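Local structure of beta-galactosidase (4OIF) at residues S542-G547 / V569-F574. The protein probably hydrolyses terminal non-reducing beta-D-galactose residues from beta-D-galactosides, as a zinc-containing family 42 glycosidase that assembles as a trimer. Residues are numbered along the deposited sequence; the frame is centred on the assembly and turned at random.
Sequences SVHYRG and VYEDDF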
ATOM      1  N   SER A 542       3.951 -28.104 -18.566  1.00  6.16           N
ATOM      2  CA  SER A 542       3.074 -28.457 -19.659  1.00  9.82           C
ATOM      3  C   SER A 542       2.603 -29.875 -19.472  1.00 16.25           C
ATOM      4  O   SER A 542       3.323 -30.701 -18.906  1.00 14.36           O
ATOM      5  CB  SER A 542       3.779 -28.319 -21.002  1.00 14.62           C
ATOM      6  OG  SER A 542       4.875 -29.210 -21.071  1.00 21.51           O
ATOM      7  N   VAL A 543       1.391 -30.146 -19.949  1.00 14.95           N
ATOM      8  CA  VAL A 543       0.816 -31.479 -19.930  1.00 12.05           C
ATOM      9  C   VAL A 543       0.577 -31.978 -21.357  1.00 18.82           C
ATOM     10  O   VAL A 543      -0.016 -31.290 -22.181  1.00 13.65           O
ATOM     11  CB  VAL A 543      -0.506 -31.503 -19.142  1.00 14.74           C
ATOM     12  CG1 VAL A 543      -1.182 -32.857 -19.270  1.00 10.39           C
ATOM     13  CG2 VAL A 543      -0.251 -31.172 -17.687  1.00 15.31           C
ATOM     14  N   HIS A 544       1.057 -33.174 -21.656  1.00 22.67           N
ATOM     15  CA  HIS A 544       0.731 -33.799 -22.922  1.00 14.02           C
ATOM     16  C   HIS A 544      -0.553 -34.581 -22.748  1.00 19.35           C
ATOM     17  O   HIS A 544      -0.665 -35.433 -21.849  1.00 12.93           O
ATOM     18  CB  HIS A 544       1.856 -34.706 -23.397  1.00 14.33           C
ATOM     19  CG  HIS A 544       1.778 -35.039 -24.850  1.00 17.10           C
ATOM     20  ND1 HIS A 544       1.128 -36.158 -25.322  1.00 14.78           N
ATOM     21  CD2 HIS A 544       2.262 -34.396 -25.937  1.00 20.70           C
ATOM     22  CE1 HIS A 544       1.225 -36.197 -26.638  1.00 26.27           C
ATOM     23  NE2 HIS A 544       1.905 -35.137 -27.037  1.00 29.64           N
ATOM     24  N   TYR A 545      -1.514 -34.271 -23.616  1.00 10.17           N
ATOM     25  CA  TYR A 545      -2.861 -34.805 -23.539  1.00 14.88           C
ATOM     26  C   TYR A 545      -3.480 -34.829 -24.942  1.00 16.47           C
ATOM     27  O   TYR A 545      -3.409 -33.838 -25.684  1.00 15.22           O
ATOM     28  CB  TYR A 545      -3.698 -33.968 -22.564  1.00  9.02           C
ATOM     29  CG  TYR A 545      -5.182 -34.228 -22.610  1.00 10.60           C
ATOM     30  CD1 TYR A 545      -5.746 -35.254 -21.878  1.00  9.14           C
ATOM     31  CD2 TYR A 545      -6.025 -33.427 -23.374  1.00 17.72           C
ATOM     32  CE1 TYR A 545      -7.105 -35.488 -21.909  1.00 12.61           C
ATOM     33  CE2 TYR A 545      -7.385 -33.652 -23.411  1.00 11.29           C
ATOM     34  CZ  TYR A 545      -7.920 -34.685 -22.680  1.00 17.25           C
ATOM     35  OH  TYR A 545      -9.272 -34.918 -22.713  1.00 13.64           O
ATOM     36  N   ARG A 546      -4.059 -35.974 -25.299  1.00  9.74           N
ATOM     37  CA  ARG A 546      -4.613 -36.200 -26.634  1.00  7.00           C
ATOM     38  C   ARG A 546      -3.710 -35.678 -27.739  1.00 10.32           C
ATOM     39  O   ARG A 546      -4.169 -34.947 -28.606  1.00 10.74           O
ATOM     40  CB  ARG A 546      -5.990 -35.552 -26.771  1.00  9.35           C
ATOM     41  CG  ARG A 546      -7.021 -36.035 -25.763  1.00 10.69           C
ATOM     42  CD  ARG A 546      -7.497 -37.428 -26.081  1.00 18.58           C
ATOM     43  NE  ARG A 546      -8.650 -37.815 -25.275  1.00 24.67           N
ATOM     44  CZ  ARG A 546      -8.566 -38.497 -24.135  1.00 26.65           C
ATOM     45  NH1 ARG A 546      -7.378 -38.864 -23.673  1.00 11.25           N
ATOM     46  NH2 ARG A 546      -9.669 -38.814 -23.462  1.00 20.17           N
ATOM     47  N   GLY A 547      -2.428 -36.029 -27.684  1.00  9.59           N
ATOM     48  CA  GLY A 547      -1.479 -35.673 -28.729  1.00  7.49           C
ATOM     49  C   GLY A 547      -0.952 -34.242 -28.737  1.00 28.27           C
ATOM     50  O   GLY A 547      -0.099 -33.889 -29.559  1.00 18.52           O
ATOM     51  N   VAL A 569      -0.057 -36.454 -19.096  1.00 12.60           N
ATOM     52  CA  VAL A 569       1.116 -36.473 -18.211  1.00  9.02           C
ATOM     53  C   VAL A 569       1.865 -35.156 -18.237  1.00 12.15           C
ATOM     54  O   VAL A 569       1.810 -34.435 -19.234  1.00 12.00           O
ATOM     55  CB  VAL A 569       2.117 -37.606 -18.593  1.00 13.21           C
ATOM     56  CG1 VAL A 569       1.433 -38.944 -18.573  1.00  6.61           C
ATOM     57  CG2 VAL A 569       2.758 -37.343 -19.957  1.00  4.70           C
ATOM     58  N   TYR A 570       2.572 -34.843 -17.148  1.00 10.21           N
ATOM     59  CA  TYR A 570       3.436 -33.655 -17.114  1.00  8.42           C
ATOM     60  C   TYR A 570       4.636 -33.888 -18.019  1.00 11.43           C
ATOM     61  O   TYR A 570       4.975 -35.031 -18.298  1.00 21.09           O
ATOM     62  CB  TYR A 570       3.897 -33.342 -15.684  1.00  8.76           C
ATOM     63  CG  TYR A 570       2.762 -33.131 -14.703  1.00 12.23           C
ATOM     64  CD1 TYR A 570       2.014 -31.949 -14.716  1.00  5.77           C
ATOM     65  CD2 TYR A 570       2.436 -34.106 -13.767  1.00  5.43           C
ATOM     66  CE1 TYR A 570       0.976 -31.751 -13.833  1.00  4.26           C
ATOM     67  CE2 TYR A 570       1.401 -33.913 -12.875  1.00  6.69           C
ATOM     68  CZ  TYR A 570       0.676 -32.734 -12.909  1.00  6.04           C
ATOM     69  OH  TYR A 570      -0.355 -32.537 -12.028  1.00  7.99           O
ATOM     70  N   GLU A 571       5.290 -32.823 -18.471  1.00 10.53           N
ATOM     71  CA  GLU A 571       6.390 -32.979 -19.421  1.00 10.29           C
ATOM     72  C   GLU A 571       7.736 -32.427 -18.946  1.00 11.23           C
ATOM     73  O   GLU A 571       8.751 -32.604 -19.605  1.00 10.69           O
ATOM     74  CB  GLU A 571       6.027 -32.311 -20.747  1.00 10.19           C
ATOM     75  CG  GLU A 571       4.772 -32.849 -21.410  1.00 16.42           C
ATOM     76  CD  GLU A 571       4.591 -32.277 -22.805  1.00 18.81           C
ATOM     77  OE1 GLU A 571       4.174 -31.106 -22.928  1.00 13.27           O
ATOM     78  OE2 GLU A 571       4.900 -32.991 -23.779  1.00 20.08           O
ATOM     79  N   ASP A 572       7.749 -31.738 -17.817  1.00 19.62           N
ATOM     80  CA  ASP A 572       8.987 -31.145 -17.338  1.00 19.55           C
ATOM     81  C   ASP A 572       9.033 -31.213 -15.816  1.00 11.75           C
ATOM     82  O   ASP A 572       8.140 -31.791 -15.207  1.00 12.89           O
ATOM     83  CB  ASP A 572       9.105 -29.704 -17.837  1.00 16.89           C
ATOM     84  CG  ASP A 572      10.541 -29.292 -18.102  1.00 48.85           C
ATOM     85  OD1 ASP A 572      11.466 -29.986 -17.622  1.00 52.26           O
ATOM     86  OD2 ASP A 572      10.744 -28.266 -18.789  1.00 65.86           O
ATOM     87  N   ASP A 573      10.077 -30.632 -15.218  1.00  9.12           N
ATOM     88  CA  ASP A 573      10.322 -30.664 -13.771  1.00  6.68           C
ATOM     89  C   ASP A 573      10.445 -32.102 -13.247  1.00 10.16           C
ATOM     90  O   ASP A 573      10.421 -33.055 -14.019  1.00 15.29           O
ATOM     91  CB  ASP A 573       9.222 -29.909 -13.015  1.00 12.30           C
ATOM     92  CG  ASP A 573       9.758 -29.117 -11.817  1.00 19.57           C
ATOM     93  OD1 ASP A 573      10.678 -29.595 -11.122  1.00 22.30           O
ATOM     94  OD2 ASP A 573       9.244 -28.004 -11.568  1.00 22.59           O
ATOM     95  N   PHE A 574      10.581 -32.260 -11.934  1.00  9.92           N
ATOM     96  CA  PHE A 574      10.959 -33.559 -11.380  1.00 10.23           C
ATOM     97  C   PHE A 574       9.857 -34.603 -11.523  1.00 11.08           C
ATOM     98  O   PHE A 574      10.139 -35.792 -11.444  1.00 17.30           O
ATOM     99  CB  PHE A 574      11.397 -33.431  -9.899  1.00 10.57           C
ATOM    100  CG  PHE A 574      10.272 -33.175  -8.923  1.00  8.82           C
ATOM    101  CD1 PHE A 574       9.868 -31.872  -8.632  1.00  9.63           C
ATOM    102  CD2 PHE A 574       9.660 -34.228  -8.252  1.00  4.92           C
ATOM    103  CE1 PHE A 574       8.845 -31.623  -7.714  1.00  4.66           C
ATOM    104  CE2 PHE A 574       8.633 -33.995  -7.325  1.00  5.12           C
ATOM    105  CZ  PHE A 574       8.219 -32.687  -7.065  1.00  6.74           C
TER
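His544 and Val569 form an antiparallel hydrogen-bonded pair, joined by two backbone hydrogen bonds: His544 N reaches Val569 O at 2.8 Å, nearly along the C=O axis, and Val569 N returns to His544 O at 3.0 Å. Beyond this pair the bonding loosens, and Glu571 N gives Ser542 O only a weak, bent bond (126° at the hydrogen).

Side-chain polar contact centres on Glu571, whose extended chain runs back over the neighbouring strand. Its OE1 accepts Ser542 OG at 2.7 Å from above the carboxylate plane, and also bonds Ser549 OG on strand 548-553, so two hydroxyls from successive strands grip one oxygen. The other oxygen, OE2, rests 3.5 Å from His544 CB; the two side chains cross obliquely, imidazole and carboxylate planes 52° apart. An alanine in place of Glu571 removes the shared acceptor and would probably leave both serine hydroxyls less firmly held. Further on, Asp573 forms a salt bridge with Arg338 of a second subunit.

On the sheet face carrying Val543 and Tyr570, a non-hydrogen-bonded pair, packing is apolar: the two lie side by side, Val543 CG2 touching Tyr570 CD1 at 3.8 Å. Ala580 adjoins both, while Tyr570 OH bonds Thr557 O.

Strands 541-545 and 565-570 are thus antiparallel neighbours in the mixed sheet of the trimerisation domain.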